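Local coordinates for protein TonB-dependent siderophore receptor (Pseudomonas aeruginosa 39016, PDB 5NEC) that probably imports iron-loaded siderophores across the outer membrane in a TonB-dependent way, a route that siderophore-drug conjugates may share, at residues N267-T272 with N402-E407; Y311-P316 with A714-Q719. All coordinates share one frame; numbering follows the deposited sequence.

Contact 1: residues N267-T272 with N402-E407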
loop_
_atom_site.group_PDB
_atom_site.type_symbol
_atom_site.label_atom_id
_atom_site.label_comp_id
_atom_site.label_asym_id
_atom_site.label_seq_id
_atom_site.Cartn_x
_atom_site.Cartn_y
_atom_site.Cartn_z
ATOM N N ASN A 267 17.082 16.491 -11.702
ATOM C CA ASN A 267 17.379 15.755 -12.931
ATOM C C ASN A 267 16.332 14.671 -13.245
ATOM O O ASN A 267 16.083 13.762 -12.441
ATOM C CB ASN A 267 18.747 15.078 -12.852
ATOM C CG ASN A 267 19.910 16.026 -13.102
ATOM O OD1 ASN A 267 19.766 17.235 -13.062
ATOM N ND2 ASN A 267 21.080 15.457 -13.373
ATOM N N PHE A 268 15.762 14.780 -14.437
ATOM C CA PHE A 268 14.824 13.835 -15.003
ATOM C C PHE A 268 15.394 13.346 -16.350
ATOM O O PHE A 268 15.672 14.139 -17.255
ATOM C CB PHE A 268 13.462 14.559 -15.142
ATOM C CG PHE A 268 12.414 13.788 -15.890
ATOM C CD1 PHE A 268 12.090 12.488 -15.522
ATOM C CD2 PHE A 268 11.741 14.366 -16.954
ATOM C CE1 PHE A 268 11.133 11.769 -16.214
ATOM C CE2 PHE A 268 10.777 13.655 -17.648
ATOM C CZ PHE A 268 10.470 12.358 -17.272
ATOM N N TYR A 269 15.579 12.040 -16.477
ATOM C CA TYR A 269 16.170 11.453 -17.689
ATOM C C TYR A 269 15.139 11.015 -18.744
ATOM O O TYR A 269 15.517 10.571 -19.828
ATOM C CB TYR A 269 17.111 10.291 -17.306
ATOM C CG TYR A 269 18.225 10.813 -16.433
ATOM C CD1 TYR A 269 19.311 11.511 -16.990
ATOM C CD2 TYR A 269 18.144 10.725 -15.046
ATOM C CE1 TYR A 269 20.308 12.046 -16.191
ATOM C CE2 TYR A 269 19.144 11.262 -14.246
ATOM C CZ TYR A 269 20.221 11.915 -14.837
ATOM O OH TYR A 269 21.195 12.439 -14.054
ATOM N N GLY A 270 13.851 11.170 -18.439
ATOM C CA GLY A 270 12.792 10.820 -19.375
ATOM C C GLY A 270 12.482 11.927 -20.367
ATOM O O GLY A 270 13.195 12.932 -20.451
ATOM N N LEU A 271 11.391 11.727 -21.100
ATOM C CA LEU A 271 11.038 12.514 -22.260
ATOM C C LEU A 271 9.577 12.928 -22.190
ATOM O O LEU A 271 8.682 12.087 -22.279
ATOM C CB LEU A 271 11.230 11.680 -23.506
ATOM C CG LEU A 271 12.677 11.391 -23.877
ATOM C CD1 LEU A 271 12.747 10.223 -24.873
ATOM C CD2 LEU A 271 13.345 12.642 -24.417
ATOM N N THR A 272 9.340 14.226 -22.052
ATOM C CA THR A 272 7.979 14.771 -22.027
ATOM C C THR A 272 7.206 14.513 -23.316
ATOM O O THR A 272 6.000 14.372 -23.272
ATOM C CB THR A 272 7.962 16.281 -21.716
ATOM O OG1 THR A 272 8.872 16.968 -22.584
ATOM C CG2 THR A 272 8.373 16.505 -20.293
ATOM N N ASN A 402 18.317 9.413 -28.004
ATOM C CA ASN A 402 18.366 8.249 -27.122
ATOM C C ASN A 402 19.503 8.309 -26.101
ATOM O O ASN A 402 19.536 7.485 -25.190
ATOM C CB ASN A 402 18.469 6.960 -27.948
ATOM C CG ASN A 402 17.239 6.736 -28.784
ATOM O OD1 ASN A 402 16.161 6.575 -28.243
ATOM N ND2 ASN A 402 17.384 6.746 -30.096
ATOM N N CYS A 403 20.429 9.251 -26.268
ATOM C CA CYS A 403 21.449 9.547 -25.271
ATOM C C CYS A 403 21.217 10.941 -24.774
ATOM O O CYS A 403 20.898 11.824 -25.564
ATOM C CB CYS A 403 22.858 9.513 -25.875
ATOM S SG CYS A 403 23.300 7.880 -26.466
ATOM N N THR A 404 21.408 11.139 -23.475
ATOM C CA THR A 404 21.371 12.460 -22.882
ATOM C C THR A 404 22.545 12.639 -21.921
ATOM O O THR A 404 23.355 11.731 -21.738
ATOM C CB THR A 404 20.019 12.719 -22.167
ATOM O OG1 THR A 404 19.922 14.104 -21.811
ATOM C CG2 THR A 404 19.848 11.865 -20.899
ATOM N N SER A 405 22.619 13.819 -21.310
ATOM C CA SER A 405 23.671 14.179 -20.355
ATOM C C SER A 405 23.356 13.683 -18.958
ATOM O O SER A 405 22.207 13.792 -18.506
ATOM C CB SER A 405 23.815 15.704 -20.346
ATOM O OG SER A 405 24.463 16.179 -19.192
ATOM N N LEU A 406 24.370 13.149 -18.261
ATOM C CA LEU A 406 24.225 12.761 -16.856
ATOM C C LEU A 406 23.971 13.978 -15.942
ATOM O O LEU A 406 23.134 13.921 -15.018
ATOM C CB LEU A 406 25.449 11.993 -16.396
ATOM C CG LEU A 406 25.569 11.634 -14.910
ATOM C CD1 LEU A 406 24.473 10.644 -14.540
ATOM C CD2 LEU A 406 26.951 11.091 -14.571
ATOM N N GLU A 407 24.690 15.069 -16.185
ATOM C CA GLU A 407 24.587 16.254 -15.345
ATOM C C GLU A 407 23.430 17.145 -15.740
ATOM O O GLU A 407 22.738 17.632 -14.861
ATOM C CB GLU A 407 25.898 17.074 -15.361
ATOM C CG GLU A 407 27.113 16.332 -14.846
ATOM C CD GLU A 407 26.987 15.893 -13.391
ATOM O OE1 GLU A 407 26.514 16.685 -12.524
ATOM O OE2 GLU A 407 27.379 14.737 -13.094
#
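The ring of Y269 turns its edge, not a face, to N402-E407: the methyl CG2 of T404 and the carbonyl oxygens of S405 and L406 all lie in its plane. Y269 CD1 meets T404 CG2 at 4.0 Å, and CE1 comes to 3.5 Å from S405 O. At the tip, Y269 OH donates a short hydrogen bond of 2.6 Å to L406 O, in the carbonyl plane and on a lone pair. L406 starts out away from Y269, yet chi1 173°, with CG anti to the backbone N, and chi2 66° together bring its CD1 to 3.8 Å from Y269 OH. Two long loops of the TonB-dependent receptor barrel join here, probably on the extracellular side: one lies between strands 225-238 and 276-291, the other carries the short strand 403-405 and is closed on itself by the disulfide C403-C390. The amide of N267 makes the second link, ND2 donating to E407 O at 3.1 Å. That bond is bent, 145° at the hydrogen, and ND2 sits well above the carbonyl plane. Behind the contact runs strand 327-354, whose V328 touches both Y269 and T404, while R330 NE bonds to Y269 O.

Contact 2: residues Y311-P316 with A714-Q719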
loop_
_atom_site.group_PDB
_atom_site.type_symbol
_atom_site.label_atom_id
_atom_site.label_comp_id
_atom_site.label_asym_id
_atom_site.label_seq_id
_atom_site.Cartn_x
_atom_site.Cartn_y
_atom_site.Cartn_z
ATOM N N TYR A 311 1.367 2.189 -19.890
ATOM C CA TYR A 311 2.565 2.829 -19.340
ATOM C C TYR A 311 3.722 2.738 -20.329
ATOM O O TYR A 311 3.946 1.680 -20.904
ATOM C CB TYR A 311 3.033 2.126 -18.052
ATOM C CG TYR A 311 2.114 2.159 -16.844
ATOM C CD1 TYR A 311 0.917 2.884 -16.837
ATOM C CD2 TYR A 311 2.456 1.475 -15.670
ATOM C CE1 TYR A 311 0.096 2.914 -15.719
ATOM C CE2 TYR A 311 1.634 1.510 -14.539
ATOM C CZ TYR A 311 0.461 2.228 -14.575
ATOM O OH TYR A 311 -0.375 2.285 -13.491
ATOM N N LEU A 312 4.458 3.838 -20.488
ATOM C CA LEU A 312 5.736 3.886 -21.208
ATOM C C LEU A 312 6.654 4.906 -20.531
ATOM O O LEU A 312 6.344 6.108 -20.495
ATOM C CB LEU A 312 5.521 4.300 -22.654
ATOM C CG LEU A 312 6.734 4.657 -23.535
ATOM C CD1 LEU A 312 7.647 3.485 -23.613
ATOM C CD2 LEU A 312 6.331 5.055 -24.942
ATOM N N TRP A 313 7.791 4.444 -20.023
ATOM C CA TRP A 313 8.660 5.311 -19.238
ATOM C C TRP A 313 10.137 5.037 -19.519
ATOM O O TRP A 313 10.486 4.065 -20.195
ATOM C CB TRP A 313 8.321 5.184 -17.745
ATOM C CG TRP A 313 8.800 3.945 -17.080
ATOM C CD1 TRP A 313 9.898 3.833 -16.300
ATOM C CD2 TRP A 313 8.193 2.651 -17.114
ATOM N NE1 TRP A 313 10.036 2.541 -15.850
ATOM C CE2 TRP A 313 8.994 1.791 -16.323
ATOM C CE3 TRP A 313 7.036 2.130 -17.716
ATOM C CZ2 TRP A 313 8.687 0.422 -16.134
ATOM C CZ3 TRP A 313 6.738 0.773 -17.521
ATOM C CH2 TRP A 313 7.565 -0.060 -16.745
ATOM N N THR A 314 10.989 5.915 -18.985
ATOM C CA THR A 314 12.438 5.873 -19.217
ATOM C C THR A 314 13.183 5.394 -17.970
ATOM O O THR A 314 12.846 5.769 -16.857
ATOM C CB THR A 314 12.946 7.264 -19.625
ATOM O OG1 THR A 314 12.257 7.702 -20.806
ATOM C CG2 THR A 314 14.463 7.263 -19.868
ATOM N N GLN A 315 14.181 4.545 -18.169
ATOM C CA GLN A 315 15.103 4.138 -17.090
ATOM C C GLN A 315 16.509 4.613 -17.448
ATOM O O GLN A 315 16.979 4.366 -18.561
ATOM C CB GLN A 315 15.111 2.635 -16.907
ATOM C CG GLN A 315 13.721 2.064 -16.785
ATOM C CD GLN A 315 13.689 0.589 -16.444
ATOM O OE1 GLN A 315 12.604 0.027 -16.324
ATOM N NE2 GLN A 315 14.858 -0.049 -16.299
ATOM N N PRO A 316 17.186 5.270 -16.502
ATOM C CA PRO A 316 18.483 5.854 -16.812
ATOM C C PRO A 316 19.613 4.835 -16.897
ATOM O O PRO A 316 20.042 4.287 -15.887
ATOM C CB PRO A 316 18.696 6.841 -15.667
ATOM C CG PRO A 316 17.927 6.288 -14.518
ATOM C CD PRO A 316 16.855 5.402 -15.070
ATOM N N ALA A 714 17.932 -3.625 -10.040
ATOM C CA ALA A 714 18.981 -3.237 -10.937
ATOM C C ALA A 714 18.762 -1.806 -11.422
ATOM O O ALA A 714 17.658 -1.277 -11.346
ATOM C CB ALA A 714 19.045 -4.199 -12.111
ATOM N N HIS A 715 19.855 -1.183 -11.866
ATOM C CA HIS A 715 19.836 -0.030 -12.739
ATOM C C HIS A 715 19.615 1.313 -12.062
ATOM O O HIS A 715 20.356 2.256 -12.355
ATOM C CB HIS A 715 18.832 -0.215 -13.872
ATOM C CG HIS A 715 18.967 -1.522 -14.595
ATOM N ND1 HIS A 715 20.188 -2.070 -14.926
ATOM C CD2 HIS A 715 18.032 -2.387 -15.056
ATOM C CE1 HIS A 715 20.001 -3.214 -15.560
ATOM N NE2 HIS A 715 18.703 -3.429 -15.652
ATOM N N TYR A 716 18.616 1.419 -11.183
ATOM C CA TYR A 716 18.180 2.721 -10.659
ATOM C C TYR A 716 17.319 2.655 -9.392
ATOM O O TYR A 716 16.904 1.588 -8.962
ATOM C CB TYR A 716 17.422 3.506 -11.744
ATOM C CG TYR A 716 16.004 3.041 -11.972
ATOM C CD1 TYR A 716 15.741 1.828 -12.607
ATOM C CD2 TYR A 716 14.912 3.818 -11.534
ATOM C CE1 TYR A 716 14.448 1.386 -12.790
ATOM C CE2 TYR A 716 13.617 3.392 -11.724
ATOM C CZ TYR A 716 13.390 2.187 -12.367
ATOM O OH TYR A 716 12.124 1.761 -12.557
ATOM N N ALA A 717 17.071 3.831 -8.830
ATOM C CA ALA A 717 16.229 4.016 -7.666
ATOM C C ALA A 717 15.315 5.225 -7.860
ATOM O O ALA A 717 15.598 6.143 -8.645
ATOM C CB ALA A 717 17.094 4.250 -6.444
ATOM N N SER A 718 14.222 5.224 -7.110
ATOM C CA SER A 718 13.244 6.295 -7.156
ATOM C C SER A 718 13.578 7.326 -6.100
ATOM O O SER A 718 13.814 6.969 -4.963
ATOM C CB SER A 718 11.845 5.744 -6.915
ATOM O OG SER A 718 10.936 6.814 -6.749
ATOM N N GLN A 719 13.582 8.592 -6.489
ATOM C CA GLN A 719 13.840 9.710 -5.586
ATOM C C GLN A 719 12.518 10.260 -5.052
ATOM O O GLN A 719 11.585 10.461 -5.802
ATOM C CB GLN A 719 14.631 10.809 -6.318
ATOM C CG GLN A 719 14.991 12.020 -5.463
ATOM C CD GLN A 719 15.899 13.014 -6.201
ATOM O OE1 GLN A 719 16.978 12.656 -6.686
ATOM N NE2 GLN A 719 15.467 14.265 -6.283
HETATM O O HOH W 1 21.490 2.432 -14.605
#
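Toward what is probably the extracellular end of the TonB-dependent receptor barrel, the end of the long strand 296-316 meets the short strand 716-719, part of the loop between the last two barrel strands, 693-700 and 724-733. Y716 has the largest share of the contact. Its CG sits between the backbone N and the carbonyl carbon (chi1 77°), and the side chain crosses those of P316, Q315 and W313 at about a right angle. At its root, CB of Y716 packs against P316 CD at 3.9 Å. Farther along the ring, Y716 CE1 lies 3.8 Å from Q315 NE2, with the amide and ring planes inclined by 41°. The hydroxyl end reaches the edge of the W313 indole, where Y716 OH and W313 NE1 are 4.0 Å apart. The amide of Q315 is held by others: OE1 by N333 ND2, NE2 by D318 OD1. Beyond Y716, H715 CD2 approaches Q315 NE2 to 4.1 Å, and H715 ND1 bonds to S319 OG.

H715 is the middle residue of a classic gamma turn, closed by a 2.9 Å hydrogen bond from Y716 N to A714 O. In this turn H715 O comes to face P316 O, and one water donates to both, bridging two acceptors that could not bond directly: it lies 2.7 Å from P316 O, while its 2.5 Å to H715 O is shorter than usual and of doubtful exact length.

The strand axes pass 8.0 Å apart at 116°, so the two strands pack against each other and do not pair in a sheet. Strand 296-316 lies between 276-291 and 327-354, with Y311 reaching P90 of the plug; strand 716-719 pairs with 244-245 and 708-711.

Contact 2 is buried, where a barrel strand meets the last loop; contact 1 is farther from the centre of the chain, about 29 Å against 20 Å, and only partly buried, joining two loops. Their chemistry differs accordingly: side-chain donors grip backbone carbonyls in contact 1, whereas contact 2 relies on side-chain packing and a water bridge. The two are neighbours, with centres about 11 Å apart. Y269 CD2 lies 4.0 Å from P316 CB, and Y269 O packs at 3.5 Å from T314 CG2. D275 OD2 ties them further, accepting from L271 N and bonding T314 OG1. Strand 327-354 flanks both.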